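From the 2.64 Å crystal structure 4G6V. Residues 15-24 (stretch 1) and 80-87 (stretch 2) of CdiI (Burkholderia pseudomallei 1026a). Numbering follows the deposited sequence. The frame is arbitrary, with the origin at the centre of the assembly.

Stretch 1 15-24: AAESDLNKIR
Stretch 2 80-87: KILVDGFN

Stretch 1 is helical from Ala15 to Arg24, part of a longer helix that extends beyond both ends. Its phi/psi values cluster near -60/-45, and its i to i+4 hydrogen bonds include Leu20 N to Ala16 O and Arg24 N to Leu20 O, both 2.9 Å. Stretch 2 enters as part of another helix, with Lys80 to Asp84 helical. The two axes approach to 10.7 Å with 131° between their N-to-C directions, so the chains run obliquely antiparallel. The register is set by Ile23 CA, 6.3 Å from Gly85 CA, and Asp19 CA, 6.6 Å from Phe86 CA. No hydrogen bond crosses the contact; 311 Å² of surface, both sides summed, is buried, by apolar side chains and by carbon atoms packed against backbone carbonyls.

Lys80 (chi1 164°, t) is exposed and out of reach, but its carbonyl accepts a helical hydrogen bond: Asp84 N donates to Lys80 O at 3.1 Å. Ile81 (-54/-36; chi1 m, chi2 t) is buried and its CA-to-CB bond points toward stretch 1. Its closest approach is through the backbone, with Ile81 O 4.4 Å from Ile23 CG1, and its side chain is barely farther, Ile81 CG2 lying 4.6 Å from Ile23 CG2. Leu82 (-74/-48; chi1 m, chi2 t) starts sideways, but the end of its side chain comes nearer: Leu82 CD2 lies 4.2 Å from Ile23 CD1 and 4.4 Å from Leu20 CD2. A branched aliphatic chain suits this buried position, where one methyl can meet two apolar neighbours.

Val83 (chi1 171°, t) points away and is exposed. Asp84 (-83/-27) is directed sideways and makes no contact; its side chain is modelled only to CB.

Gly85 (-93/11) is the first residue to leave helical phi/psi. Weak hydrogen bonds join Gly85 N to Ile81 O at 3.1 Å and to Leu82 O at 3.2 Å. The absence of a side chain matters here: an ideal CB would point toward stretch 1 and lie 2.4 Å from Ile23 CD1, a clash. Instead Ile23 (chi1 -86°, chi2 145°, between wells) packs against the bare backbone, its CD1 3.7 Å from Gly85 O. Asp19 CB is also 3.7 Å from Gly85 O, so the aspartate contributes a methylene to this contact.

Phe86 (-125/45; chi1 -75°, chi2 -74°) is buried and loses 78 Å² to stretch 1, the same area that Ile23 loses to stretch 2. Its CA-to-CB bond points sideways, yet the ring end comes nearer and reaches several residues of the opposing helix. Phe86 CE1 is 3.6 Å from Ala16 O, which lies at the ring edge near its plane, and 3.7 Å from Asp19 CB; Phe86 CZ is 3.7 Å from Leu20 CG, and Phe86 CE2 is 4.0 Å from Ile23 CD1. Leu20 (chi1 -83°, chi2 163°) thus meets both Phe86 and Leu82, while small Ala16 keeps its CB 4.5 Å from Phe86 CE1. Asn87 (-49/-51), exposed and modelled only to CB, makes no contact.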

# COMPACT_ATOMS: atom_id res chain seq x y z
N ALA B 15 0.40 -6.16 23.15
CA ALA B 15 1.19 -7.38 22.98
C ALA B 15 1.82 -7.41 21.59
O ALA B 15 3.00 -7.72 21.44
CB ALA B 15 0.32 -8.63 23.22
N ALA B 16 1.00 -7.09 20.59
CA ALA B 16 1.45 -7.04 19.20
C ALA B 16 2.72 -6.20 19.10
O ALA B 16 3.70 -6.59 18.46
CB ALA B 16 0.35 -6.47 18.30
N GLU B 17 2.68 -5.05 19.75
CA GLU B 17 3.78 -4.10 19.68
C GLU B 17 5.02 -4.67 20.38
O GLU B 17 6.11 -4.69 19.83
CB GLU B 17 3.35 -2.76 20.28
CG GLU B 17 4.19 -1.60 19.82
CD GLU B 17 4.01 -1.26 18.35
OE1 GLU B 17 2.95 -0.67 17.99
OE2 GLU B 17 4.93 -1.56 17.56
N SER B 18 4.83 -5.13 21.61
CA SER B 18 5.90 -5.84 22.30
C SER B 18 6.58 -6.86 21.37
O SER B 18 7.80 -6.87 21.24
CB SER B 18 5.38 -6.51 23.58
OG SER B 18 6.25 -7.55 24.00
N ASP B 19 5.79 -7.72 20.73
CA ASP B 19 6.32 -8.66 19.73
C ASP B 19 7.07 -7.97 18.56
O ASP B 19 8.14 -8.44 18.15
CB ASP B 19 5.21 -9.57 19.19
CG ASP B 19 4.93 -10.75 20.08
OD1 ASP B 19 5.90 -11.28 20.68
OD2 ASP B 19 3.75 -11.16 20.17
N LEU B 20 6.51 -6.89 18.01
CA LEU B 20 7.21 -6.15 16.95
C LEU B 20 8.56 -5.55 17.36
O LEU B 20 9.42 -5.33 16.51
CB LEU B 20 6.32 -5.07 16.32
CG LEU B 20 5.42 -5.65 15.24
CD1 LEU B 20 4.29 -4.73 14.90
CD2 LEU B 20 6.23 -6.01 13.99
N ASN B 21 8.74 -5.28 18.64
CA ASN B 21 10.02 -4.76 19.08
C ASN B 21 11.10 -5.80 18.89
O ASN B 21 12.21 -5.51 18.47
CB ASN B 21 9.97 -4.32 20.54
CG ASN B 21 9.14 -3.05 20.76
OD1 ASN B 21 8.89 -2.26 19.84
ND2 ASN B 21 8.70 -2.86 22.01
N LYS B 22 10.77 -7.04 19.21
CA LYS B 22 11.73 -8.10 19.08
C LYS B 22 12.06 -8.34 17.61
O LYS B 22 13.22 -8.55 17.25
CB LYS B 22 11.17 -9.36 19.73
CG LYS B 22 10.90 -9.17 21.21
CD LYS B 22 10.38 -10.45 21.85
CE LYS B 22 9.99 -10.19 23.30
NZ LYS B 22 9.52 -11.48 23.89
N ILE B 23 11.04 -8.28 16.76
CA ILE B 23 11.26 -8.39 15.33
C ILE B 23 12.22 -7.31 14.84
O ILE B 23 13.25 -7.63 14.26
CB ILE B 23 9.94 -8.39 14.56
CG1 ILE B 23 9.39 -9.82 14.50
CG2 ILE B 23 10.13 -7.97 13.15
CD1 ILE B 23 7.87 -9.89 14.57
N ARG B 24 11.91 -6.05 15.11
CA ARG B 24 12.81 -4.95 14.77
C ARG B 24 14.24 -5.15 15.25
O ARG B 24 15.18 -4.64 14.68
CB ARG B 24 12.30 -3.64 15.36
CG ARG B 24 11.02 -3.09 14.79
CD ARG B 24 10.69 -1.76 15.50
NE ARG B 24 9.27 -1.43 15.46
CZ ARG B 24 8.68 -0.81 14.43
NH1 ARG B 24 9.41 -0.45 13.37
NH2 ARG B 24 7.37 -0.54 14.47
N LYS B 80 7.25 -14.28 6.05
CA LYS B 80 7.57 -15.44 6.88
C LYS B 80 8.14 -15.01 8.24
O LYS B 80 7.72 -15.51 9.28
CB LYS B 80 8.52 -16.38 6.13
CG LYS B 80 9.19 -17.38 7.01
CD LYS B 80 10.65 -17.58 6.63
CE LYS B 80 11.54 -17.73 7.87
NZ LYS B 80 11.14 -18.87 8.74
N ILE B 81 9.08 -14.06 8.23
CA ILE B 81 9.67 -13.51 9.46
C ILE B 81 8.58 -13.00 10.40
O ILE B 81 8.69 -13.10 11.64
CB ILE B 81 10.67 -12.37 9.13
CG1 ILE B 81 12.00 -12.95 8.63
CG2 ILE B 81 10.94 -11.47 10.33
CD1 ILE B 81 12.94 -11.90 8.05
N LEU B 82 7.52 -12.44 9.82
CA LEU B 82 6.40 -11.92 10.60
C LEU B 82 5.52 -13.04 11.20
O LEU B 82 5.21 -13.03 12.38
CB LEU B 82 5.59 -10.89 9.79
CG LEU B 82 6.25 -9.55 9.40
CD1 LEU B 82 5.27 -8.65 8.65
CD2 LEU B 82 6.84 -8.78 10.61
N VAL B 83 5.14 -14.02 10.39
CA VAL B 83 4.40 -15.19 10.87
C VAL B 83 5.11 -15.85 12.07
O VAL B 83 4.47 -16.36 13.01
CB VAL B 83 4.23 -16.25 9.72
CG1 VAL B 83 3.67 -17.57 10.25
CG2 VAL B 83 3.37 -15.73 8.56
N ASP B 84 6.44 -15.84 12.03
CA ASP B 84 7.26 -16.53 13.03
C ASP B 84 7.48 -15.70 14.30
O ASP B 84 7.68 -16.27 15.37
CB ASP B 84 8.61 -16.96 12.43
N GLY B 85 7.43 -14.38 14.19
CA GLY B 85 7.64 -13.52 15.34
C GLY B 85 6.34 -13.15 16.03
O GLY B 85 6.30 -12.26 16.88
N PHE B 86 5.27 -13.83 15.63
CA PHE B 86 3.98 -13.73 16.29
C PHE B 86 3.53 -15.13 16.68
O PHE B 86 2.38 -15.51 16.48
CB PHE B 86 2.96 -13.05 15.38
CG PHE B 86 3.16 -11.57 15.26
CD1 PHE B 86 2.82 -10.74 16.31
CD2 PHE B 86 3.70 -11.01 14.12
CE1 PHE B 86 3.01 -9.38 16.22
CE2 PHE B 86 3.90 -9.64 14.02
CZ PHE B 86 3.56 -8.83 15.07
N ASN B 87 4.46 -15.89 17.24
CA ASN B 87 4.25 -17.29 17.59
C ASN B 87 2.94 -17.46 18.38
O ASN B 87 2.08 -18.27 18.02
CB ASN B 87 5.43 -17.80 18.39